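Local coordinates for protein 2-methyl-aconitate isomerase (Shewanella oneidensis, PDB 5K87) that catalyses the cis-trans isomerization of 2-methyl-aconitate in the 2-methylcitrate cycle that degrades propionate, by base-catalysed proton abstraction coupled with rotation about the C2-C3 bond, at residues 29-32 against 33-36; 311-315 against 316-320; 369-373 against 374-378. The protein carries 1 engineered substitution. All coordinates share one frame; numbering follows the deposited sequence. Where two conformers were deposited one is given.

Contact 1 of 3, residues 29-32 against 33-36; sequences FRLQ and DLPE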
ATOM      1  N   PHE A  29       1.418 -18.662  -2.978  1.00 10.41           N
ATOM      2  CA  PHE A  29       0.797 -19.887  -2.494  1.00 11.52           C
ATOM      3  C   PHE A  29       1.384 -21.095  -3.199  1.00 10.53           C
ATOM      4  O   PHE A  29       1.609 -21.070  -4.421  1.00 11.71           O
ATOM      5  CB  PHE A  29      -0.697 -19.907  -2.828  1.00 11.74           C
ATOM      6  CG  PHE A  29      -1.478 -18.738  -2.298  1.00 11.02           C
ATOM      7  CD1 PHE A  29      -2.093 -18.801  -1.060  1.00 12.60           C
ATOM      8  CD2 PHE A  29      -1.625 -17.591  -3.058  1.00 12.98           C
ATOM      9  CE1 PHE A  29      -2.831 -17.727  -0.588  1.00 14.13           C
ATOM     10  CE2 PHE A  29      -2.359 -16.517  -2.586  1.00 13.85           C
ATOM     11  CZ  PHE A  29      -2.962 -16.591  -1.352  1.00 14.34           C
ATOM     12  N   ARG A  30       1.582 -22.173  -2.448  1.00 11.39           N
ATOM     13  CA  ARG A  30       1.743 -23.489  -3.047  1.00 12.41           C
ATOM     14  C   ARG A  30       0.365 -23.969  -3.427  1.00 12.38           C
ATOM     15  O   ARG A  30      -0.576 -23.838  -2.636  1.00 13.88           O
ATOM     16  CB  ARG A  30       2.258 -24.498  -2.029  1.00 15.59           C
ATOM     17  CG  ARG A  30       3.712 -24.452  -1.664  1.00 19.87           C
ATOM     18  CD  ARG A  30       4.139 -25.796  -1.033  1.00 20.97           C
ATOM     19  NE  ARG A  30       3.249 -26.176   0.062  1.00 20.73           N
ATOM     20  CZ  ARG A  30       3.403 -27.247   0.833  1.00 24.36           C
ATOM     21  NH1 ARG A  30       4.427 -28.069   0.639  1.00 30.84           N
ATOM     22  NH2 ARG A  30       2.529 -27.491   1.803  1.00 21.72           N
ATOM     23  N   LEU A  31       0.243 -24.549  -4.612  0.59 12.75           N
ATOM     24  CA  LEU A  31      -1.035 -25.055  -5.089  0.59 14.87           C
ATOM     25  C   LEU A  31      -1.720 -25.959  -4.064  0.59 13.66           C
ATOM     26  O   LEU A  31      -2.907 -25.803  -3.780  0.59 14.52           O
ATOM     27  CB  LEU A  31      -0.828 -25.806  -6.401  0.59 14.30           C
ATOM     28  CG  LEU A  31      -2.060 -26.475  -7.004  0.59 15.18           C
ATOM     29  CD1 LEU A  31      -3.089 -25.433  -7.417  0.59 17.37           C
ATOM     30  CD2 LEU A  31      -1.658 -27.324  -8.195  0.59 17.71           C
ATOM     31  N   GLN A  32      -0.962 -26.881  -3.487  1.00 13.73           N
ATOM     32  CA  GLN A  32      -1.535 -27.845  -2.547  1.00 14.95           C
ATOM     33  C   GLN A  32      -2.050 -27.230  -1.242  1.00 16.90           C
ATOM     34  O   GLN A  32      -2.797 -27.875  -0.502  1.00 17.20           O
ATOM     35  CB  GLN A  32      -0.546 -28.973  -2.245  1.00 17.89           C
ATOM     36  CG  GLN A  32       0.612 -28.550  -1.369  1.00 21.30           C
ATOM     37  CD  GLN A  32       1.739 -29.559  -1.357  1.00 32.40           C
ATOM     38  OE1 GLN A  32       1.755 -30.476  -0.540  1.00 37.14           O
ATOM     39  NE2 GLN A  32       2.696 -29.387  -2.264  1.00 31.01           N
ATOM     40  N   ASP A  33      -1.652 -25.997  -0.951  1.00 13.87           N
ATOM     41  CA  ASP A  33      -2.122 -25.310   0.251  1.00 15.03           C
ATOM     42  C   ASP A  33      -3.469 -24.619   0.043  1.00 14.07           C
ATOM     43  O   ASP A  33      -4.113 -24.205   1.004  1.00 15.36           O
ATOM     44  CB  ASP A  33      -1.084 -24.292   0.719  1.00 14.42           C
ATOM     45  CG  ASP A  33       0.181 -24.946   1.242  1.00 16.12           C
ATOM     46  OD1 ASP A  33       0.093 -26.084   1.757  1.00 18.21           O
ATOM     47  OD2 ASP A  33       1.260 -24.323   1.158  1.00 15.01           O
ATOM     48  N   LEU A  34      -3.893 -24.487  -1.206  1.00 13.03           N
ATOM     49  CA  LEU A  34      -5.157 -23.817  -1.497  1.00 14.13           C
ATOM     50  C   LEU A  34      -6.335 -24.711  -1.154  1.00 15.31           C
ATOM     51  O   LEU A  34      -6.215 -25.936  -1.207  1.00 15.26           O
ATOM     52  CB  LEU A  34      -5.227 -23.454  -2.978  1.00 14.40           C
ATOM     53  CG  LEU A  34      -4.193 -22.441  -3.476  1.00 13.91           C
ATOM     54  CD1 LEU A  34      -4.276 -22.293  -4.989  1.00 15.51           C
ATOM     55  CD2 LEU A  34      -4.393 -21.099  -2.775  1.00 14.99           C
ATOM     56  N   PRO A  35      -7.477 -24.102  -0.806  1.00 14.22           N
ATOM     57  CA  PRO A  35      -8.701 -24.897  -0.665  1.00 15.84           C
ATOM     58  C   PRO A  35      -8.960 -25.702  -1.939  1.00 17.40           C
ATOM     59  O   PRO A  35      -8.624 -25.243  -3.031  1.00 16.47           O
ATOM     60  CB  PRO A  35      -9.790 -23.834  -0.476  1.00 17.47           C
ATOM     61  CG  PRO A  35      -9.073 -22.652   0.088  1.00 16.83           C
ATOM     62  CD  PRO A  35      -7.706 -22.670  -0.540  1.00 15.51           C
ATOM     63  N   GLU A  36      -9.547 -26.885  -1.795  1.00 16.40           N
ATOM     64  CA  GLU A  36      -9.741 -27.797  -2.911  1.00 18.14           C
ATOM     65  C   GLU A  36     -10.335 -27.122  -4.147  1.00 16.76           C
ATOM     66  O   GLU A  36      -9.825 -27.292  -5.256  1.00 18.04           O
ATOM     67  CB  GLU A  36     -10.632 -28.963  -2.472  1.00 21.59           C
ATOM     68  CG  GLU A  36     -10.775 -30.058  -3.517  1.00 29.33           C
ATOM     69  CD  GLU A  36     -11.630 -31.218  -3.036  1.00 46.47           C
ATOM     70  OE1 GLU A  36     -12.008 -32.066  -3.873  1.00 52.69           O
ATOM     71  OE2 GLU A  36     -11.925 -31.285  -1.824  1.00 49.08           O
TER
HETATM   72  O   HOH W   1       1.323 -21.677   0.419  1.00 12.58           O
HETATM   73  O   HOH W   2      -0.925 -28.570   2.302  1.00 39.24           O
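The 3-10 turn that follows strand 24-30 carries a salt bridge from Arg30, the last residue of the strand, to Asp33. The guanidinium approaches side-on: NE of Arg30 lies 2.9 Å from OD2 of Asp33, and NH2 of Arg30 lies 2.8 Å from OD1 of Asp33, so each oxygen has its own nitrogen. Both oxygens stay close to the guanidinium plane, yet the carboxylate is turned 45° against it. OD1 is met on its syn side, 20° out of the carboxylate plane, whereas OD2 is met from above that plane. A bend in the arginine chain (chi3 -52°) turns the guanidinium back over the turn, where CD of Gln32 sits against the centre of one of its faces.

Water adds a second hold on each oxygen. One molecule accepts from Arg30 N and donates to OD2 of Asp33, tying the carboxylate to the strand backbone; another donates to OD1. An alanine in place of Arg30 removes both N-H donors and would probably leave the Asp33 carboxylate without its counter-charge and freer to turn.

Successive backbone bonds wind the chain out of the strand into the loop before helix 43-53: Asp33 N to Arg30 O at 2.9 Å, then Leu34 N to Leu31 O at 3.1 Å. The turn also delivers Leu34 to the apolar side. Its CD2 lies 3.7 Å from CD1 of the Phe29 ring, the two side chains crossing at about a right angle. Leu48 and Leu49 of helix 43-53 pack on Leu34 and Phe29 respectively, while Val14 and Ala16 of strand 12-21 also touch the Phe29 side chain. Phe29 itself is hydrogen-bonded through its backbone to Val77 and Leu79 of the neighbouring parallel strand 75-81.

Contact 2 of 3, residues 311-315 against 316-320; sequences RALSM and GKLHH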
ATOM      1  N   ARG A 311       9.596   5.029 -19.875  1.00 12.60           N
ATOM      2  CA  ARG A 311       8.532   5.104 -18.878  1.00 12.71           C
ATOM      3  C   ARG A 311       7.427   4.186 -19.364  1.00 12.24           C
ATOM      4  O   ARG A 311       7.134   4.156 -20.556  1.00 14.86           O
ATOM      5  CB  ARG A 311       8.007   6.530 -18.786  1.00 14.19           C
ATOM      6  CG  ARG A 311       8.587   7.342 -17.646  1.00 14.95           C
ATOM      7  CD  ARG A 311      10.100   7.453 -17.675  1.00 15.12           C
ATOM      8  NE  ARG A 311      10.538   8.415 -16.671  1.00 13.96           N
ATOM      9  CZ  ARG A 311      11.790   8.554 -16.246  1.00 14.12           C
ATOM     10  NH1 ARG A 311      12.768   7.807 -16.743  1.00 14.63           N
ATOM     11  NH2 ARG A 311      12.063   9.463 -15.331  1.00 15.59           N
ATOM     12  N   ALA A 312       6.798   3.433 -18.468  1.00 12.40           N
ATOM     13  CA  ALA A 312       5.719   2.546 -18.885  1.00 11.95           C
ATOM     14  C   ALA A 312       4.501   2.716 -18.005  1.00 11.68           C
ATOM     15  O   ALA A 312       4.613   3.117 -16.842  1.00 12.79           O
ATOM     16  CB  ALA A 312       6.174   1.101 -18.863  1.00 13.79           C
ATOM     17  N   LEU A 313       3.334   2.412 -18.558  1.00 11.93           N
ATOM     18  CA  LEU A 313       2.111   2.364 -17.770  1.00 12.30           C
ATOM     19  C   LEU A 313       1.737   0.931 -17.470  1.00 12.06           C
ATOM     20  O   LEU A 313       2.016   0.027 -18.255  1.00 13.08           O
ATOM     21  CB  LEU A 313       0.947   3.041 -18.508  1.00 14.19           C
ATOM     22  CG  LEU A 313       0.906   4.564 -18.439  1.00 15.26           C
ATOM     23  CD1 LEU A 313       1.881   5.175 -19.437  1.00 15.95           C
ATOM     24  CD2 LEU A 313      -0.514   5.068 -18.685  1.00 17.67           C
ATOM     25  N   SER A 314       1.109   0.730 -16.321  1.00 12.74           N
ATOM     26  CA  SER A 314       0.537  -0.569 -16.002  1.00 12.91           C
ATOM     27  C   SER A 314      -0.805  -0.343 -15.344  1.00 11.52           C
ATOM     28  O   SER A 314      -0.917   0.442 -14.405  1.00 12.65           O
ATOM     29  CB  SER A 314       1.458  -1.368 -15.086  1.00 14.76           C
ATOM     30  OG  SER A 314       1.001  -2.707 -14.958  1.00 15.77           O
ATOM     31  N   MET A 315      -1.822  -1.009 -15.868  1.00 12.16           N
ATOM     32  CA  MET A 315      -3.173  -0.901 -15.320  1.00 12.16           C
ATOM     33  C   MET A 315      -3.640   0.554 -15.217  1.00 13.84           C
ATOM     34  O   MET A 315      -4.313   0.924 -14.258  1.00 16.50           O
ATOM     35  CB  MET A 315      -3.277  -1.615 -13.961  1.00 14.15           C
ATOM     36  CG  MET A 315      -2.752  -3.063 -13.973  1.00 16.10           C
ATOM     37  SD  MET A 315      -3.577  -4.142 -15.157  1.00 17.73           S
ATOM     38  CE  MET A 315      -5.189  -4.299 -14.370  1.00 23.34           C
ATOM     39  N   GLY A 316      -3.256   1.378 -16.189  1.00 12.91           N
ATOM     40  CA  GLY A 316      -3.770   2.727 -16.296  1.00 14.33           C
ATOM     41  C   GLY A 316      -3.022   3.795 -15.521  1.00 16.98           C
ATOM     42  O   GLY A 316      -3.502   4.926 -15.402  1.00 20.96           O
ATOM     43  N   LYS A 317      -1.849   3.463 -14.993  1.00 14.00           N
ATOM     44  CA  LYS A 317      -1.037   4.441 -14.279  1.00 12.96           C
ATOM     45  C   LYS A 317       0.408   4.321 -14.706  1.00 12.54           C
ATOM     46  O   LYS A 317       0.862   3.229 -15.030  1.00 12.15           O
ATOM     47  CB  LYS A 317      -1.117   4.196 -12.770  1.00 13.95           C
ATOM     48  CG  LYS A 317      -2.485   4.465 -12.160  1.00 17.57           C
ATOM     49  CD  LYS A 317      -2.765   5.951 -12.089  1.00 20.70           C
ATOM     50  CE  LYS A 317      -4.200   6.217 -11.649  1.00 22.17           C
ATOM     51  NZ  LYS A 317      -4.469   5.653 -10.296  1.00 31.79           N
ATOM     52  N   LEU A 318       1.138   5.430 -14.700  1.00 11.77           N
ATOM     53  CA  LEU A 318       2.581   5.363 -14.871  1.00 12.21           C
ATOM     54  C   LEU A 318       3.182   4.516 -13.752  1.00 12.26           C
ATOM     55  O   LEU A 318       2.937   4.764 -12.569  1.00 12.39           O
ATOM     56  CB  LEU A 318       3.200   6.764 -14.859  1.00 13.25           C
ATOM     57  CG  LEU A 318       4.670   6.760 -15.272  1.00 14.76           C
ATOM     58  CD1 LEU A 318       4.777   6.595 -16.784  1.00 18.55           C
ATOM     59  CD2 LEU A 318       5.387   8.025 -14.817  1.00 16.44           C
ATOM     60  N   HIS A 319       3.965   3.521 -14.141  1.00 11.72           N
ATOM     61  CA  HIS A 319       4.598   2.605 -13.210  1.00 11.48           C
ATOM     62  C   HIS A 319       5.734   3.293 -12.461  1.00 12.34           C
ATOM     63  O   HIS A 319       6.470   4.103 -13.024  1.00 11.97           O
ATOM     64  CB  HIS A 319       5.106   1.389 -13.984  1.00 11.51           C
ATOM     65  CG  HIS A 319       5.533   0.248 -13.124  1.00 11.38           C
ATOM     66  ND1 HIS A 319       6.797   0.171 -12.566  1.00 12.15           N
ATOM     67  CD2 HIS A 319       4.892  -0.882 -12.748  1.00 13.38           C
ATOM     68  CE1 HIS A 319       6.901  -0.944 -11.878  1.00 12.20           C
ATOM     69  NE2 HIS A 319       5.752  -1.604 -11.965  1.00 12.74           N
ATOM     70  N   HIS A 320       5.890   2.945 -11.185  1.00 11.35           N
ATOM     71  CA  HIS A 320       6.841   3.629 -10.317  1.00 12.03           C
ATOM     72  C   HIS A 320       8.295   3.331 -10.671  1.00 11.93           C
ATOM     73  O   HIS A 320       9.200   4.086 -10.304  1.00 12.55           O
ATOM     74  CB  HIS A 320       6.563   3.285  -8.850  1.00 11.77           C
ATOM     75  CG  HIS A 320       6.966   1.896  -8.458  1.00 12.86           C
ATOM     76  ND1 HIS A 320       8.023   1.648  -7.610  1.00 13.27           N
ATOM     77  CD2 HIS A 320       6.455   0.683  -8.787  1.00 13.80           C
ATOM     78  CE1 HIS A 320       8.142   0.344  -7.430  1.00 15.79           C
ATOM     79  NE2 HIS A 320       7.208  -0.265  -8.136  1.00 14.43           N
TER
HETATM   80  O   HOH W   3       7.705   3.637 -15.657  1.00 12.92           O
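A chi1 of -168° places the imidazole of His319 opposite its own backbone N and brings CD2 to 4.2 Å from CB of Ser314, which meets the ring at its edge. Ser314 has a similar first torsion (chi1 -170°), and its OG is hydrogen-bonded to Lys283 NZ. Ser314, His319 and Lys283 all bind substrate; here NE2 of His319 is hydrogen-bonded to a malonate ion, probably from the crystallisation liquor, and ND1 is hydrogen-bonded to Ala321 N.

These two side chains are brought together by a tight beta hairpin, strand 308-314 turning into strand 317-318 through a type I' turn from Ser314 to Lys317. Ser314 N reaches Lys317 O at 2.8 Å, and the return bond from Lys317 N to Ser314 O is longer, 3.2 Å. Beyond the short strand, His319 N donates almost straight (174°) to Ala312 O at 2.8 Å, in the carbonyl plane, which helps hold the backbone that carries the imidazole. A water accepts from Ala312 N and probably donates to His319 O, bridging the two arms through the other backbone groups of this pair. In the turn Gly316 has positive phi, and a CB there would run into the carbonyl O of Met315.

Leu318 makes the apolar contacts: its CD1 lies 3.8 Å from CB of Arg311 and 4.2 Å from CD1 of Leu313, with Phe286 of strand 283-288 against it.

Contact 3 of 3, residues 369-373 against 374-378; sequences VQENG and EWTVI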
ATOM      1  N   VAL A 369      20.518 -12.885 -32.507  1.00 19.67           N
ATOM      2  CA  VAL A 369      21.375 -13.458 -33.534  1.00 22.10           C
ATOM      3  C   VAL A 369      20.542 -13.699 -34.782  1.00 19.29           C
ATOM      4  O   VAL A 369      19.357 -14.025 -34.709  1.00 20.57           O
ATOM      5  CB  VAL A 369      22.057 -14.778 -33.071  1.00 23.73           C
ATOM      6  CG1 VAL A 369      22.649 -14.625 -31.678  1.00 29.91           C
ATOM      7  CG2 VAL A 369      21.100 -15.949 -33.113  1.00 32.26           C
ATOM      8  N   GLN A 370      21.164 -13.515 -35.938  1.00 20.30           N
ATOM      9  CA  GLN A 370      20.485 -13.779 -37.192  1.00 19.09           C
ATOM     10  C   GLN A 370      20.476 -15.269 -37.462  1.00 17.32           C
ATOM     11  O   GLN A 370      21.442 -15.964 -37.179  1.00 19.29           O
ATOM     12  CB  GLN A 370      21.178 -13.039 -38.335  1.00 21.01           C
ATOM     13  CG  GLN A 370      20.929 -11.539 -38.332  1.00 24.79           C
ATOM     14  CD  GLN A 370      19.870 -11.130 -39.330  1.00 24.10           C
ATOM     15  OE1 GLN A 370      19.962 -11.456 -40.514  1.00 22.44           O
ATOM     16  NE2 GLN A 370      18.854 -10.419 -38.861  1.00 26.25           N
ATOM     17  N   GLU A 371      19.363 -15.740 -38.004  0.91 18.64           N
ATOM     18  CA  GLU A 371      19.217 -17.108 -38.452  0.91 18.43           C
ATOM     19  C   GLU A 371      18.363 -17.028 -39.703  0.91 17.61           C
ATOM     20  O   GLU A 371      17.276 -16.471 -39.664  0.91 18.74           O
ATOM     21  CB  GLU A 371      18.506 -17.932 -37.379  0.91 27.07           C
ATOM     22  CG  GLU A 371      18.313 -19.395 -37.720  0.91 37.04           C
ATOM     23  CD  GLU A 371      17.406 -20.096 -36.727  0.91 45.42           C
ATOM     24  OE1 GLU A 371      16.174 -20.086 -36.938  0.91 47.87           O
ATOM     25  OE2 GLU A 371      17.923 -20.648 -35.734  0.91 50.06           O
ATOM     26  N   ASN A 372      18.879 -17.537 -40.821  1.00 21.77           N
ATOM     27  CA  ASN A 372      18.156 -17.487 -42.093  1.00 22.54           C
ATOM     28  C   ASN A 372      17.735 -16.061 -42.461  1.00 19.42           C
ATOM     29  O   ASN A 372      16.648 -15.829 -42.986  1.00 21.35           O
ATOM     30  CB  ASN A 372      16.946 -18.430 -42.046  1.00 21.92           C
ATOM     31  CG  ASN A 372      16.321 -18.655 -43.408  1.00 30.85           C
ATOM     32  OD1 ASN A 372      15.100 -18.614 -43.556  1.00 39.20           O
ATOM     33  ND2 ASN A 372      17.155 -18.881 -44.408  1.00 26.56           N
ATOM     34  N   GLY A 373      18.598 -15.099 -42.147  1.00 18.67           N
ATOM     35  CA  GLY A 373      18.338 -13.707 -42.464  1.00 20.15           C
ATOM     36  C   GLY A 373      17.252 -13.047 -41.631  1.00 23.96           C
ATOM     37  O   GLY A 373      16.748 -11.989 -42.006  1.00 22.25           O
ATOM     38  N   GLU A 374      16.891 -13.666 -40.504  1.00 20.29           N
ATOM     39  CA  GLU A 374      15.866 -13.130 -39.611  1.00 22.41           C
ATOM     40  C   GLU A 374      16.375 -13.142 -38.175  1.00 22.64           C
ATOM     41  O   GLU A 374      17.173 -14.000 -37.792  1.00 22.02           O
ATOM     42  CB  GLU A 374      14.569 -13.943 -39.707  1.00 25.89           C
ATOM     43  CG  GLU A 374      13.939 -13.962 -41.091  1.00 29.99           C
ATOM     44  CD  GLU A 374      13.408 -12.605 -41.506  1.00 37.09           C
ATOM     45  OE1 GLU A 374      13.036 -11.810 -40.617  1.00 36.88           O
ATOM     46  OE2 GLU A 374      13.366 -12.330 -42.724  1.00 36.34           O
ATOM     47  N   TRP A 375      15.908 -12.188 -37.380  1.00 25.37           N
ATOM     48  CA  TRP A 375      16.331 -12.102 -35.991  1.00 25.86           C
ATOM     49  C   TRP A 375      15.713 -13.168 -35.112  1.00 26.27           C
ATOM     50  O   TRP A 375      14.517 -13.448 -35.194  1.00 27.68           O
ATOM     51  CB  TRP A 375      15.981 -10.741 -35.412  1.00 24.95           C
ATOM     52  CG  TRP A 375      16.846  -9.667 -35.910  1.00 22.95           C
ATOM     53  CD1 TRP A 375      16.477  -8.617 -36.692  1.00 25.94           C
ATOM     54  CD2 TRP A 375      18.249  -9.525 -35.676  1.00 21.24           C
ATOM     55  NE1 TRP A 375      17.561  -7.823 -36.953  1.00 22.22           N
ATOM     56  CE2 TRP A 375      18.663  -8.359 -36.346  1.00 23.36           C
ATOM     57  CE3 TRP A 375      19.196 -10.272 -34.969  1.00 21.83           C
ATOM     58  CZ2 TRP A 375      19.980  -7.916 -36.325  1.00 19.53           C
ATOM     59  CZ3 TRP A 375      20.503  -9.834 -34.947  1.00 23.55           C
ATOM     60  CH2 TRP A 375      20.886  -8.666 -35.626  1.00 21.46           C
ATOM     61  N   THR A 376      16.548 -13.755 -34.266  1.00 25.34           N
ATOM     62  CA  THR A 376      16.075 -14.581 -33.172  1.00 23.34           C
ATOM     63  C   THR A 376      16.681 -14.021 -31.894  1.00 21.74           C
ATOM     64  O   THR A 376      17.819 -13.538 -31.890  1.00 24.69           O
ATOM     65  CB  THR A 376      16.517 -16.036 -33.324  1.00 23.17           C
ATOM     66  OG1 THR A 376      17.942 -16.107 -33.228  1.00 27.22           O
ATOM     67  CG2 THR A 376      16.069 -16.597 -34.666  1.00 29.38           C
ATOM     68  N   VAL A 377      15.917 -14.063 -30.810  1.00 19.34           N
ATOM     69  CA  VAL A 377      16.440 -13.656 -29.516  1.00 17.97           C
ATOM     70  C   VAL A 377      16.499 -14.858 -28.591  1.00 17.30           C
ATOM     71  O   VAL A 377      15.478 -15.432 -28.215  1.00 19.23           O
ATOM     72  CB  VAL A 377      15.632 -12.514 -28.886  1.00 20.18           C
ATOM     73  CG1 VAL A 377      16.186 -12.179 -27.510  1.00 21.22           C
ATOM     74  CG2 VAL A 377      15.683 -11.290 -29.786  1.00 28.49           C
ATOM     75  N   ILE A 378      17.714 -15.249 -28.251  1.00 15.20           N
ATOM     76  CA  ILE A 378      17.950 -16.459 -27.488  1.00 16.12           C
ATOM     77  C   ILE A 378      17.476 -16.322 -26.042  1.00 16.15           C
ATOM     78  O   ILE A 378      16.873 -17.244 -25.483  1.00 15.99           O
ATOM     79  CB  ILE A 378      19.447 -16.814 -27.525  1.00 20.35           C
ATOM     80  CG1 ILE A 378      19.869 -17.141 -28.962  1.00 24.01           C
ATOM     81  CG2 ILE A 378      19.753 -17.974 -26.593  1.00 21.85           C
ATOM     82  CD1 ILE A 378      21.347 -17.400 -29.128  1.00 32.81           C
TER
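Four backbone hydrogen bonds join Val369 to Thr376 and Glu371 to Glu374, across the hairpin between strands 360-371 and 374-391. Val369 N reaches Thr376 O at 2.8 Å, and Thr376 N returns to Val369 O. Nearer the tip, Glu371 N donates to Glu374 O, while Glu374 N closes the type I' turn on Glu371 O at 3.0 Å. Asn372 and Gly373, both with positive phi, form the corner.

A side-chain bond reinforces the first pair. With chi1 at 65°, OG1 of Thr376 lies between its own backbone N and carbonyl carbon and donates to Val369 O at 2.9 Å. It comes from the face of that carbonyl plane opposite to Thr376 N, so one oxygen takes two donors. The hydroxyl oxygen is also packed close to CG2 of Val369, at 3.2 Å.

On the other face of the hairpin, Gln370 lies over the indole of Trp375. Its CG makes a CH-pi contact with the six-membered ring, and a bend at chi2 (-100°) carries NE2 over the ring face, 3.3 Å from CE2 of Trp375. The amide stands steeply against the indole, their planes 78° apart. Ile336 and Pro337 also pack against Trp375.

Apolar contact is modest: CG1 of Val369 lies 4.0 Å from CD1 of Ile378, on the side that bears Thr376.

At this exposed hairpin end, cohesion therefore rests mainly on main-chain bonds, supplemented by a hydroxyl bond and an amide nitrogen set over an aromatic face.

Overall arrangement
Contact 2 is the buried one, its centre about 11 Å from the centre of the chain and at the substrate site; contact 1 is partly buried, and contact 3 lies on the surface, away from the annotated sites. Contacts 2 and 3 are both hairpins with type I' turns, but contact 2 uses its backbone pairing to present ligand-binding side chains, whereas contact 3 carries an aromatic-amide contact at an exposed tip. Contact 1 instead leaves a strand by a 3-10 turn, joining an ion pair to apolar packing. The three share no strand, though strand 352-357 links 308-314 of contact 2 to 360-371 of contact 3, and strand 12-21 pairs with both 24-30 and 374-391.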